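Local coordinates for C381 turret protein (Sulfolobus turreted icosahedral virus, PDB 4IND) that probably builds the turrets of an icosahedral archaeal virus, its chain of three jelly-roll domains coming together in five copies, at residues Glu77-Arg83 with Ile118-Lys124; Val96-Asn101 with Asn128-Leu134. All blocks are in the same frame, centred on the assembly; numbering follows the deposited sequence.

Following the chain from the N terminus, the four segments come in the order 77-83, 96-101, 118-124 and 128-134, and the two contacts interlock: each begins before the other has closed. Interaction 1 closes a 34-residue excursion by pairing two strands of one sheet in the first domain. Interaction 2 closes a 26-residue one by laying the loop after strand 94-96 along strand 130-134, which belongs to the opposing sheet. The crossing is fastened at Asp120, whose OD2 probably bonds Tyr130 OH and whose OD1 probably bonds Phe100 N. Around it, Ile82 packs on Tyr130 and Phe122 on Asn128, so that the loop is tied to both sheets.

Interaction 1: residues Glu77-Arg83 with Ile118-Lys124; sequences EGLYLIR and IYDIFTK. With 2HP (dihydrogenphosphate ion), chain U.
Strand pairing inside a jelly-roll sandwich is exemplified here by two strands of the turret protein's first domain, one starting at a phosphate site. Segments 77-83 and 118-124 are extended and antiparallel, their axes 4.6 Å apart with N-to-C directions at 159°. Hydrogen-bonded pairs are Gly78-Lys124, Tyr80-Phe122 and Ile82-Asp120; between them stand the non-hydrogen-bonded pairs Leu79-Thr123 and Leu81-Ile121, with Arg83-Tyr119 following. Each hydrogen-bonded pair bonds twice: Gly78 N to Lys124 O 3.1 Å and Lys124 N to Gly78 O 2.8 Å, Tyr80 N to Phe122 O 2.8 Å and Phe122 N to Tyr80 O 2.9 Å, Ile82 N to Asp120 O and Asp120 N to Ile82 O both 2.8 Å. On the face looking into the sandwich, Tyr80 (m) lies beside Phe122 (t), and Ile82 CD1 reaches Phe122 CB at 3.8 Å. On the other face Leu79 CD1 meets Ile121 CG2 at 3.6 Å. Gly78, at phi 147° and psi -173°, adopts a glycine conformation and brings its CA within 3.2 Å of phosphate O2, which takes a 2.7 Å hydrogen bond from Leu79 N; Arg147 and Arg172 bind the same ion. Strand 138-147 flanks strand 78-88 on its other edge, strand 130-134 packs against the inner face, and strand 155-163 of the next domain touches Tyr119 and Ile121.

Interaction 2: residues Val96-Asn101 with Asn128-Leu134; sequences VTPFFN and NIYYIQL
A loop can follow a strand edge without joining its sheet if water and one large side chain fill the gap. The end-to-end directions of residues 96-101 and 128-134 are 178° apart. Phe99 (t), its CA-to-CB bond toward the strand, is the main bump; it fills a hollow bordered by Asn128 OD1 at the ring edge, Ile129 O (3.1 Å from Phe99 CZ), Tyr130 CA and Tyr131 N over one ring face, and the Tyr130 ring (CE1 3.5 Å from Phe99 CB). Val96 CG1 meets Ile132 CD1 at 3.5 Å. Between the backbones three separate waters link Thr97 N to Gln133 O, Thr97 O to Gln133 N, and Thr97 O to Tyr131 O. Positive phi at Phe100 and Asn101 turns the loop. Asn128 ND2 gives Asn101 OD1 a weak 2.9 Å bond; Thr123 N also bonds Asn101 OD1, Asn128 ND2 bonds Thr123 O, and Asn101 ND2 bonds Ser170 O. Tyr50 of a neighbouring subunit stacks on Tyr131. Strand 67-71 pairs with strand 130-134, while strand 114-124 of the opposing sheet sets Phe122 against Phe99.

Interaction 1: residues Glu77-Arg83 with Ile118-Lys124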
# COMPACT_ATOMS: atom_id res chain seq x y z
N GLU A 77 -19.02 9.31 0.40
CA GLU A 77 -18.63 9.52 1.79
C GLU A 77 -17.13 9.82 1.92
O GLU A 77 -16.31 9.38 1.11
CB GLU A 77 -19.06 8.33 2.66
CG GLU A 77 -20.58 8.30 2.89
CD GLU A 77 -21.02 7.37 4.02
OE1 GLU A 77 -20.33 6.36 4.26
OE2 GLU A 77 -22.07 7.66 4.67
N GLY A 78 -16.77 10.58 2.94
CA GLY A 78 -15.35 10.84 3.19
C GLY A 78 -15.19 12.23 3.76
O GLY A 78 -16.17 12.88 4.09
N LEU A 79 -13.93 12.65 3.90
CA LEU A 79 -13.61 13.96 4.48
C LEU A 79 -13.21 14.90 3.36
O LEU A 79 -12.28 14.63 2.63
CB LEU A 79 -12.45 13.81 5.48
CG LEU A 79 -11.98 15.17 6.05
CD1 LEU A 79 -13.11 15.84 6.83
CD2 LEU A 79 -10.75 14.97 6.92
N TYR A 80 -13.94 16.00 3.22
CA TYR A 80 -13.73 16.93 2.12
C TYR A 80 -13.08 18.20 2.58
O TYR A 80 -13.41 18.73 3.64
CB TYR A 80 -15.08 17.32 1.47
CG TYR A 80 -15.67 16.20 0.65
CD1 TYR A 80 -15.41 16.10 -0.72
CD2 TYR A 80 -16.47 15.24 1.23
CE1 TYR A 80 -15.93 15.07 -1.47
CE2 TYR A 80 -16.99 14.20 0.49
CZ TYR A 80 -16.73 14.12 -0.86
OH TYR A 80 -17.25 13.09 -1.62
N LEU A 81 -12.16 18.69 1.76
CA LEU A 81 -11.66 20.03 1.86
C LEU A 81 -12.45 20.82 0.83
O LEU A 81 -12.47 20.46 -0.35
CB LEU A 81 -10.17 20.10 1.50
CG LEU A 81 -9.69 21.56 1.38
CD1 LEU A 81 -9.42 22.11 2.77
CD2 LEU A 81 -8.46 21.70 0.46
N ILE A 82 -13.08 21.89 1.29
CA ILE A 82 -13.85 22.76 0.40
C ILE A 82 -13.04 24.03 0.18
O ILE A 82 -12.52 24.62 1.13
CB ILE A 82 -15.20 23.08 1.01
CG1 ILE A 82 -16.10 21.84 0.92
CG2 ILE A 82 -15.84 24.28 0.32
CD1 ILE A 82 -17.37 21.97 1.70
N ARG A 83 -12.92 24.44 -1.08
CA ARG A 83 -12.34 25.74 -1.41
C ARG A 83 -13.38 26.55 -2.17
O ARG A 83 -13.94 26.09 -3.17
CB ARG A 83 -11.05 25.59 -2.20
CG ARG A 83 -9.86 25.06 -1.35
CD ARG A 83 -8.71 24.63 -2.23
NE ARG A 83 -9.08 23.48 -3.05
CZ ARG A 83 -8.47 23.14 -4.18
NH1 ARG A 83 -7.46 23.86 -4.64
NH2 ARG A 83 -8.89 22.07 -4.85
N ILE A 118 -11.83 30.92 0.56
CA ILE A 118 -12.48 30.38 1.74
C ILE A 118 -12.17 28.89 1.81
O ILE A 118 -12.54 28.15 0.90
CB ILE A 118 -14.02 30.57 1.65
CG1 ILE A 118 -14.38 32.08 1.69
CG2 ILE A 118 -14.73 29.85 2.77
CD1 ILE A 118 -15.84 32.37 1.38
N TYR A 119 -11.52 28.44 2.89
CA TYR A 119 -11.29 27.01 3.07
C TYR A 119 -12.31 26.49 4.05
O TYR A 119 -12.63 27.16 5.04
CB TYR A 119 -9.88 26.74 3.64
CG TYR A 119 -8.78 27.21 2.74
CD1 TYR A 119 -8.10 26.33 1.90
CD2 TYR A 119 -8.41 28.54 2.73
CE1 TYR A 119 -7.07 26.78 1.07
CE2 TYR A 119 -7.39 28.98 1.92
CZ TYR A 119 -6.74 28.11 1.08
OH TYR A 119 -5.73 28.60 0.27
N ASP A 120 -12.82 25.29 3.81
CA ASP A 120 -13.76 24.70 4.75
C ASP A 120 -13.56 23.20 4.80
O ASP A 120 -12.88 22.60 3.95
CB ASP A 120 -15.20 25.03 4.34
CG ASP A 120 -16.11 25.21 5.53
OD1 ASP A 120 -15.81 24.62 6.59
OD2 ASP A 120 -17.14 25.94 5.42
N ILE A 121 -14.13 22.58 5.83
CA ILE A 121 -13.94 21.15 6.02
C ILE A 121 -15.31 20.53 6.21
O ILE A 121 -16.16 21.08 6.92
CB ILE A 121 -13.05 20.87 7.22
CG1 ILE A 121 -11.66 21.47 6.97
CG2 ILE A 121 -12.97 19.36 7.48
CD1 ILE A 121 -10.76 21.48 8.20
N PHE A 122 -15.55 19.39 5.56
CA PHE A 122 -16.89 18.79 5.58
C PHE A 122 -16.76 17.29 5.61
O PHE A 122 -16.22 16.69 4.68
CB PHE A 122 -17.69 19.25 4.36
CG PHE A 122 -19.06 18.58 4.22
CD1 PHE A 122 -19.96 18.55 5.28
CD2 PHE A 122 -19.44 18.04 3.02
CE1 PHE A 122 -21.22 17.95 5.14
CE2 PHE A 122 -20.69 17.44 2.85
CZ PHE A 122 -21.58 17.40 3.92
N THR A 123 -17.26 16.67 6.68
CA THR A 123 -17.26 15.21 6.75
C THR A 123 -18.58 14.69 6.21
O THR A 123 -19.61 14.89 6.83
CB THR A 123 -17.09 14.72 8.19
OG1 THR A 123 -15.85 15.22 8.70
CG2 THR A 123 -17.06 13.18 8.24
N LYS A 124 -18.54 14.02 5.07
CA LYS A 124 -19.75 13.37 4.57
C LYS A 124 -19.89 11.98 5.19
O LYS A 124 -19.37 10.98 4.67
CB LYS A 124 -19.78 13.31 3.04
CG LYS A 124 -21.09 12.74 2.48
CD LYS A 124 -22.23 13.73 2.78
CE LYS A 124 -23.60 13.09 2.60
NZ LYS A 124 -24.68 14.06 2.99
P 2HP U . -10.67 11.21 2.91
O1 2HP U . -10.33 10.65 4.27
O2 2HP U . -12.14 10.91 2.84
O3 2HP U . -9.86 10.44 1.83
O4 2HP U . -10.48 12.76 2.80

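Interaction 2: residues Val96-Asn101 with Asn128-Leu134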
# COMPACT_ATOMS: atom_id res chain seq x y z
N VAL A 96 -16.93 35.79 7.01
CA VAL A 96 -17.61 34.55 6.69
C VAL A 96 -17.33 33.61 7.85
O VAL A 96 -16.27 33.69 8.48
CB VAL A 96 -17.07 33.98 5.37
CG1 VAL A 96 -17.27 32.49 5.31
CG2 VAL A 96 -17.74 34.67 4.17
N THR A 97 -18.29 32.73 8.14
CA THR A 97 -18.14 31.76 9.21
C THR A 97 -18.07 30.35 8.63
O THR A 97 -19.11 29.79 8.24
CB THR A 97 -19.31 31.86 10.20
OG1 THR A 97 -19.39 33.21 10.70
CG2 THR A 97 -19.14 30.89 11.37
N PRO A 98 -16.86 29.76 8.56
CA PRO A 98 -16.78 28.44 7.93
C PRO A 98 -17.52 27.38 8.73
O PRO A 98 -17.65 27.51 9.95
CB PRO A 98 -15.26 28.16 7.85
CG PRO A 98 -14.66 29.03 8.86
CD PRO A 98 -15.53 30.28 8.91
N PHE A 99 -18.00 26.35 8.03
CA PHE A 99 -18.73 25.25 8.64
C PHE A 99 -17.84 24.43 9.59
O PHE A 99 -18.17 24.26 10.76
CB PHE A 99 -19.29 24.38 7.50
CG PHE A 99 -20.21 23.27 7.95
CD1 PHE A 99 -21.41 23.55 8.59
CD2 PHE A 99 -19.90 21.94 7.66
CE1 PHE A 99 -22.29 22.51 8.97
CE2 PHE A 99 -20.77 20.90 8.04
CZ PHE A 99 -21.96 21.19 8.69
N PHE A 100 -16.73 23.91 9.06
CA PHE A 100 -15.79 23.13 9.86
C PHE A 100 -16.52 22.02 10.64
O PHE A 100 -16.09 21.63 11.72
CB PHE A 100 -15.06 24.04 10.87
CG PHE A 100 -13.98 24.93 10.26
CD1 PHE A 100 -13.37 24.61 9.06
CD2 PHE A 100 -13.58 26.09 10.91
CE1 PHE A 100 -12.40 25.41 8.51
CE2 PHE A 100 -12.60 26.91 10.36
CZ PHE A 100 -12.01 26.57 9.16
N ASN A 101 -17.63 21.55 10.08
CA ASN A 101 -18.48 20.52 10.68
C ASN A 101 -19.25 20.97 11.92
O ASN A 101 -20.43 20.66 12.05
CB ASN A 101 -17.73 19.20 10.95
CG ASN A 101 -17.41 18.45 9.68
OD1 ASN A 101 -18.30 18.24 8.84
ND2 ASN A 101 -16.14 18.07 9.50
N ASN A 128 -24.64 14.16 7.19
CA ASN A 128 -24.18 15.52 7.50
C ASN A 128 -24.48 16.47 6.34
O ASN A 128 -24.37 16.12 5.17
CB ASN A 128 -22.67 15.49 7.80
CG ASN A 128 -22.17 16.74 8.49
OD1 ASN A 128 -22.95 17.54 9.02
ND2 ASN A 128 -20.84 16.91 8.50
N ILE A 129 -24.89 17.69 6.67
CA ILE A 129 -25.28 18.66 5.65
C ILE A 129 -24.33 19.85 5.68
O ILE A 129 -24.19 20.50 6.71
CB ILE A 129 -26.70 19.16 5.93
CG1 ILE A 129 -27.67 17.97 5.94
CG2 ILE A 129 -27.10 20.22 4.93
CD1 ILE A 129 -28.99 18.27 6.61
N TYR A 130 -23.70 20.14 4.54
CA TYR A 130 -22.80 21.29 4.47
C TYR A 130 -23.59 22.61 4.43
O TYR A 130 -24.62 22.71 3.77
CB TYR A 130 -21.87 21.20 3.25
CG TYR A 130 -20.95 22.39 3.18
CD1 TYR A 130 -19.90 22.53 4.08
CD2 TYR A 130 -21.15 23.41 2.25
CE1 TYR A 130 -19.06 23.63 4.05
CE2 TYR A 130 -20.32 24.54 2.22
CZ TYR A 130 -19.27 24.64 3.11
OH TYR A 130 -18.44 25.73 3.08
N TYR A 131 -23.08 23.62 5.11
CA TYR A 131 -23.79 24.90 5.25
C TYR A 131 -22.81 26.05 5.43
O TYR A 131 -21.96 26.01 6.30
CB TYR A 131 -24.70 24.85 6.47
CG TYR A 131 -25.45 26.16 6.75
CD1 TYR A 131 -26.52 26.55 5.98
CD2 TYR A 131 -25.07 26.98 7.80
CE1 TYR A 131 -27.21 27.74 6.25
CE2 TYR A 131 -25.74 28.15 8.08
CZ TYR A 131 -26.81 28.53 7.30
OH TYR A 131 -27.49 29.71 7.57
N ILE A 132 -22.95 27.09 4.61
CA ILE A 132 -22.20 28.33 4.85
C ILE A 132 -22.99 29.52 4.31
O ILE A 132 -23.63 29.43 3.26
CB ILE A 132 -20.78 28.27 4.22
CG1 ILE A 132 -19.92 29.45 4.69
CG2 ILE A 132 -20.85 28.21 2.71
CD1 ILE A 132 -18.45 29.33 4.25
N GLN A 133 -22.95 30.63 5.03
CA GLN A 133 -23.60 31.86 4.58
C GLN A 133 -22.58 32.77 3.92
O GLN A 133 -21.41 32.82 4.34
CB GLN A 133 -24.27 32.59 5.75
CG GLN A 133 -25.47 31.88 6.33
CD GLN A 133 -26.25 32.77 7.29
OE1 GLN A 133 -26.33 33.98 7.11
NE2 GLN A 133 -26.79 32.17 8.34
N LEU A 134 -23.03 33.49 2.90
CA LEU A 134 -22.18 34.42 2.17
C LEU A 134 -22.84 35.78 2.16
O LEU A 134 -23.99 35.89 1.74
CB LEU A 134 -21.98 33.91 0.73
CG LEU A 134 -21.40 32.50 0.60
CD1 LEU A 134 -21.49 31.98 -0.83
CD2 LEU A 134 -19.97 32.45 1.12
O HOH W 1 -20.79 32.78 6.79
O HOH W 2 -22.11 30.41 7.61
O HOH W 3 -21.14 27.95 8.13
O HOH W 4 -21.43 18.48 11.23